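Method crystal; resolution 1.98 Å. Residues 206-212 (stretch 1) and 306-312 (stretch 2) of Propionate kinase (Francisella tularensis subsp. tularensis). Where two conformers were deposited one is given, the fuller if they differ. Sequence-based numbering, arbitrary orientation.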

ATOM      1  N   SER A 206     -10.463  -5.538  -6.720  1.00 11.98           N
ATOM      2  CA  SER A 206     -10.339  -5.166  -5.316  1.00 11.47           C
ATOM      3  C   SER A 206     -10.625  -6.374  -4.429  1.00 15.61           C
ATOM      4  O   SER A 206     -11.272  -7.342  -4.852  1.00 13.66           O
ATOM      5  CB  SER A 206     -11.297  -4.035  -4.968  1.00 15.24           C
ATOM      6  OG  SER A 206     -12.613  -4.538  -4.890  1.00 15.59           O
ATOM      7  N   ILE A 207     -10.131  -6.322  -3.200  1.00 10.25           N
ATOM      8  CA  ILE A 207     -10.312  -7.432  -2.279  1.00 10.35           C
ATOM      9  C   ILE A 207     -10.788  -6.893  -0.925  1.00 13.84           C
ATOM     10  O   ILE A 207     -10.381  -5.817  -0.490  1.00 15.12           O
ATOM     11  CB  ILE A 207      -9.014  -8.256  -2.172  1.00 13.46           C
ATOM     12  CG1 ILE A 207      -9.201  -9.446  -1.229  1.00 13.89           C
ATOM     13  CG2 ILE A 207      -7.820  -7.376  -1.724  1.00 10.14           C
ATOM     14  CD1 ILE A 207      -8.040 -10.414  -1.331  1.00 14.04           C
ATOM     15  N   THR A 208     -11.692  -7.614  -0.284  1.00 10.56           N
ATOM     16  CA  THR A 208     -12.328  -7.099   0.918  1.00 14.87           C
ATOM     17  C   THR A 208     -12.363  -8.151   2.006  1.00 16.26           C
ATOM     18  O   THR A 208     -12.619  -9.323   1.728  1.00 13.92           O
ATOM     19  CB  THR A 208     -13.757  -6.642   0.613  1.00 14.42           C
ATOM     20  OG1 THR A 208     -13.703  -5.546  -0.315  1.00 14.09           O
ATOM     21  CG2 THR A 208     -14.485  -6.203   1.888  1.00 15.59           C
ATOM     22  N   ALA A 209     -12.090  -7.725   3.239  1.00 12.08           N
ATOM     23  CA  ALA A 209     -12.247  -8.594   4.397  1.00 13.29           C
ATOM     24  C   ALA A 209     -13.622  -8.342   5.009  1.00 13.03           C
ATOM     25  O   ALA A 209     -13.910  -7.242   5.485  1.00 16.50           O
ATOM     26  CB  ALA A 209     -11.139  -8.321   5.439  1.00 11.06           C
ATOM     27  N   VAL A 210     -14.454  -9.372   5.001  1.00 11.53           N
ATOM     28  CA  VAL A 210     -15.824  -9.287   5.503  1.00 10.73           C
ATOM     29  C   VAL A 210     -15.965 -10.120   6.780  1.00 13.32           C
ATOM     30  O   VAL A 210     -15.769 -11.336   6.770  1.00 14.68           O
ATOM     31  CB  VAL A 210     -16.821  -9.764   4.447  1.00 13.58           C
ATOM     32  CG1 VAL A 210     -18.247  -9.807   5.018  1.00 12.90           C
ATOM     33  CG2 VAL A 210     -16.754  -8.854   3.209  1.00 16.39           C
ATOM     34  N   VAL A 211     -16.282  -9.455   7.885  1.00 11.64           N
ATOM     35  CA  VAL A 211     -16.419 -10.128   9.174  1.00 13.57           C
ATOM     36  C   VAL A 211     -17.867 -10.012   9.635  1.00 17.85           C
ATOM     37  O   VAL A 211     -18.429  -8.918   9.670  1.00 21.22           O
ATOM     38  CB  VAL A 211     -15.470  -9.520  10.227  1.00 17.55           C
ATOM     39  CG1 VAL A 211     -15.673 -10.181  11.580  1.00 23.35           C
ATOM     40  CG2 VAL A 211     -14.010  -9.679   9.769  1.00 18.89           C
ATOM     41  N   ASP A 212     -18.470 -11.148   9.945  1.00 18.02           N
ATOM     42  CA  ASP A 212     -19.896 -11.206  10.279  1.00 20.13           C
ATOM     43  C   ASP A 212     -20.744 -10.363   9.318  1.00 18.78           C
ATOM     44  O   ASP A 212     -21.648  -9.640   9.743  1.00 23.83           O
ATOM     45  CB  ASP A 212     -20.151 -10.767  11.728  1.00 21.01           C
ATOM     46  CG  ASP A 212     -21.490 -11.284  12.266  1.00 28.89           C
ATOM     47  OD1 ASP A 212     -21.938 -12.358  11.810  1.00 34.44           O
ATOM     48  OD2 ASP A 212     -22.088 -10.631  13.146  1.00 23.70           O
ATOM     49  N   SER A 306      -2.636 -10.781   4.274  0.50 10.12           N
ATOM     50  CA  SER A 306      -2.706  -9.668   5.222  0.50  9.37           C
ATOM     51  C   SER A 306      -4.060  -9.627   5.914  0.50  9.40           C
ATOM     52  O   SER A 306      -4.159  -9.221   7.071  0.50 12.68           O
ATOM     53  CB  SER A 306      -2.428  -8.319   4.539  0.50 15.19           C
ATOM     54  OG  SER A 306      -3.609  -7.742   4.014  0.50 25.66           O
ATOM     55  N   TYR A 307      -5.101 -10.043   5.205  1.00 10.70           N
ATOM     56  CA  TYR A 307      -6.453 -10.066   5.781  1.00 14.74           C
ATOM     57  C   TYR A 307      -6.727 -11.237   6.728  1.00 16.38           C
ATOM     58  O   TYR A 307      -7.743 -11.250   7.434  1.00 13.53           O
ATOM     59  CB  TYR A 307      -7.512 -10.033   4.671  1.00 12.47           C
ATOM     60  CG  TYR A 307      -7.598  -8.698   3.940  1.00 10.19           C
ATOM     61  CD1 TYR A 307      -6.780  -7.624   4.291  1.00 15.28           C
ATOM     62  CD2 TYR A 307      -8.487  -8.528   2.885  1.00 14.46           C
ATOM     63  CE1 TYR A 307      -6.864  -6.391   3.599  1.00  9.72           C
ATOM     64  CE2 TYR A 307      -8.576  -7.326   2.196  1.00 12.40           C
ATOM     65  CZ  TYR A 307      -7.769  -6.266   2.552  1.00 14.49           C
ATOM     66  OH  TYR A 307      -7.886  -5.082   1.844  1.00 13.67           O
HETATM   67  N   MSE A 308      -5.844 -12.227   6.745  1.00 14.20           N
HETATM   68  CA  MSE A 308      -6.009 -13.334   7.684  1.00 14.94           C
HETATM   69  C   MSE A 308      -6.059 -12.846   9.144  1.00 16.22           C
HETATM   70  O   MSE A 308      -6.650 -13.505   9.996  1.00 14.26           O
HETATM   71  CB  MSE A 308      -4.896 -14.373   7.509  1.00 14.30           C
HETATM   72  CG  MSE A 308      -4.873 -15.021   6.132  1.00 14.69           C
HETATM   73 SE   MSE A 308      -6.570 -15.952   5.729  1.00 27.50          SE
HETATM   74  CE  MSE A 308      -6.254 -17.568   6.803  1.00 18.06           C
ATOM     75  N   ILE A 309      -5.467 -11.687   9.435  1.00 15.99           N
ATOM     76  CA  ILE A 309      -5.504 -11.166  10.810  1.00 13.96           C
ATOM     77  C   ILE A 309      -6.909 -10.988  11.368  1.00 15.91           C
ATOM     78  O   ILE A 309      -7.093 -11.026  12.589  1.00 16.27           O
ATOM     79  CB  ILE A 309      -4.803  -9.800  10.975  1.00 18.48           C
ATOM     80  CG1 ILE A 309      -5.499  -8.734  10.120  1.00 17.14           C
ATOM     81  CG2 ILE A 309      -3.326  -9.893  10.675  1.00 24.23           C
ATOM     82  CD1 ILE A 309      -5.058  -7.311  10.471  1.00 28.31           C
ATOM     83  N   TYR A 310      -7.893 -10.773  10.495  1.00 16.20           N
ATOM     84  CA  TYR A 310      -9.255 -10.464  10.964  1.00 13.35           C
ATOM     85  C   TYR A 310     -10.092 -11.674  11.365  1.00 19.70           C
ATOM     86  O   TYR A 310     -11.226 -11.515  11.828  1.00 20.02           O
ATOM     87  CB  TYR A 310     -10.041  -9.671   9.920  1.00 11.82           C
ATOM     88  CG  TYR A 310      -9.377  -8.372   9.532  1.00 15.81           C
ATOM     89  CD1 TYR A 310      -9.237  -7.337  10.458  1.00 15.68           C
ATOM     90  CD2 TYR A 310      -8.884  -8.180   8.236  1.00 15.56           C
ATOM     91  CE1 TYR A 310      -8.618  -6.146  10.110  1.00 18.63           C
ATOM     92  CE2 TYR A 310      -8.261  -6.992   7.882  1.00 15.22           C
ATOM     93  CZ  TYR A 310      -8.132  -5.978   8.826  1.00 15.32           C
ATOM     94  OH  TYR A 310      -7.520  -4.789   8.484  1.00 14.72           O
ATOM     95  N   PHE A 311      -9.554 -12.878  11.201  1.00 17.81           N
ATOM     96  CA  PHE A 311     -10.396 -14.060  11.321  1.00 15.77           C
ATOM     97  C   PHE A 311      -9.913 -15.070  12.345  1.00 20.19           C
ATOM     98  O   PHE A 311      -8.810 -15.600  12.230  1.00 18.20           O
ATOM     99  CB  PHE A 311     -10.531 -14.751   9.952  1.00 18.88           C
ATOM    100  CG  PHE A 311     -11.118 -13.867   8.888  1.00 18.07           C
ATOM    101  CD1 PHE A 311     -12.498 -13.736   8.760  1.00 17.84           C
ATOM    102  CD2 PHE A 311     -10.298 -13.170   8.016  1.00 13.26           C
ATOM    103  CE1 PHE A 311     -13.057 -12.914   7.789  1.00 15.66           C
ATOM    104  CE2 PHE A 311     -10.851 -12.350   7.026  1.00 16.58           C
ATOM    105  CZ  PHE A 311     -12.233 -12.229   6.917  1.00 15.38           C
ATOM    106  N   ASN A 312     -10.755 -15.348  13.337  1.00 19.66           N
ATOM    107  CA  ASN A 312     -10.521 -16.493  14.197  1.00 27.78           C
ATOM    108  C   ASN A 312     -10.688 -17.746  13.348  1.00 24.85           C
ATOM    109  O   ASN A 312      -9.884 -18.674  13.408  1.00 28.89           O
ATOM    110  CB  ASN A 312     -11.514 -16.516  15.356  1.00 33.07           C
ATOM    111  CG  ASN A 312     -11.315 -17.715  16.257  1.00 44.65           C
ATOM    112  OD1 ASN A 312     -10.261 -17.876  16.872  1.00 47.47           O
ATOM    113  ND2 ASN A 312     -12.327 -18.571  16.335  1.00 47.81           N
TER

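What holds the two stretches together? Mostly apolar packing between alternate residues of a strand and three aromatic side chains. In the extended strand, successive CA-to-CB bonds point to opposite sides, so Ile207, Ala209 and Val211 direct their CA-to-CB bonds toward the other stretch, while those of Thr208 and Val210 point away. Ala209 sits at the centre of this row: its CB lies 3.6 Å from CD2 of Tyr310, 3.7 Å from CD2 of Tyr307 and, more loosely, 4.3 Å from CZ of Phe311. One methyl group thus touches all three rings, and the CA atoms of Ala209 and Tyr307 are 6.1 Å apart.

How do the larger aliphatic residues extend this packing? They continue it along the strand in both directions from Ala209. Ile207, with both chi angles in t, places CG2 4.0 Å from CE2 of Tyr307. Val211, also t at chi1, brings its CG2 to 3.9 Å from CE1 of Phe311 and to 4.0 Å from CB of Tyr310. The same Val211 methyl is 3.9 Å from the backbone O of Tyr310, a van der Waals contact rather than a polar one. Together the two stretches bury 331 Å², and Tyr307 has the largest share of any residue, 80 Å².

Where do the aromatic rings meet the strand backbone? Tyr307 runs beside the segment from Ile207 to Ala209, and its CE2 is 3.7 Å from N of Ala209 and 3.9 Å from C of Thr208. Phe311 reaches the strand farther along. Its CA-to-CB bond points sideways, yet the end of the side chain comes nearer, and CE1 approaches O of Val210 to 3.3 Å. That oxygen lies at the ring edge, near the ring plane, where the carbon-bound hydrogens of an aromatic ring carry a slight positive charge. Val210 therefore takes part through its carbonyl, although its CA-to-CB bond points away from the other stretch.

Is there any polar link across the contact? There is one candidate, a weak hydrogen bond from OH of Tyr307 to O of Ile207, at 3.5 Å; another acceptor is within reach of the same proton, so the bond is not settled. Within the second stretch the backbone is tied more firmly: N of Tyr310 donates to O of Tyr307 at 3.1 Å, and N of Phe311 to O of Met308, a selenomethionine, at 3.2 Å. These two bonds link residues of the segment that carries Tyr307, Tyr310 and Phe311.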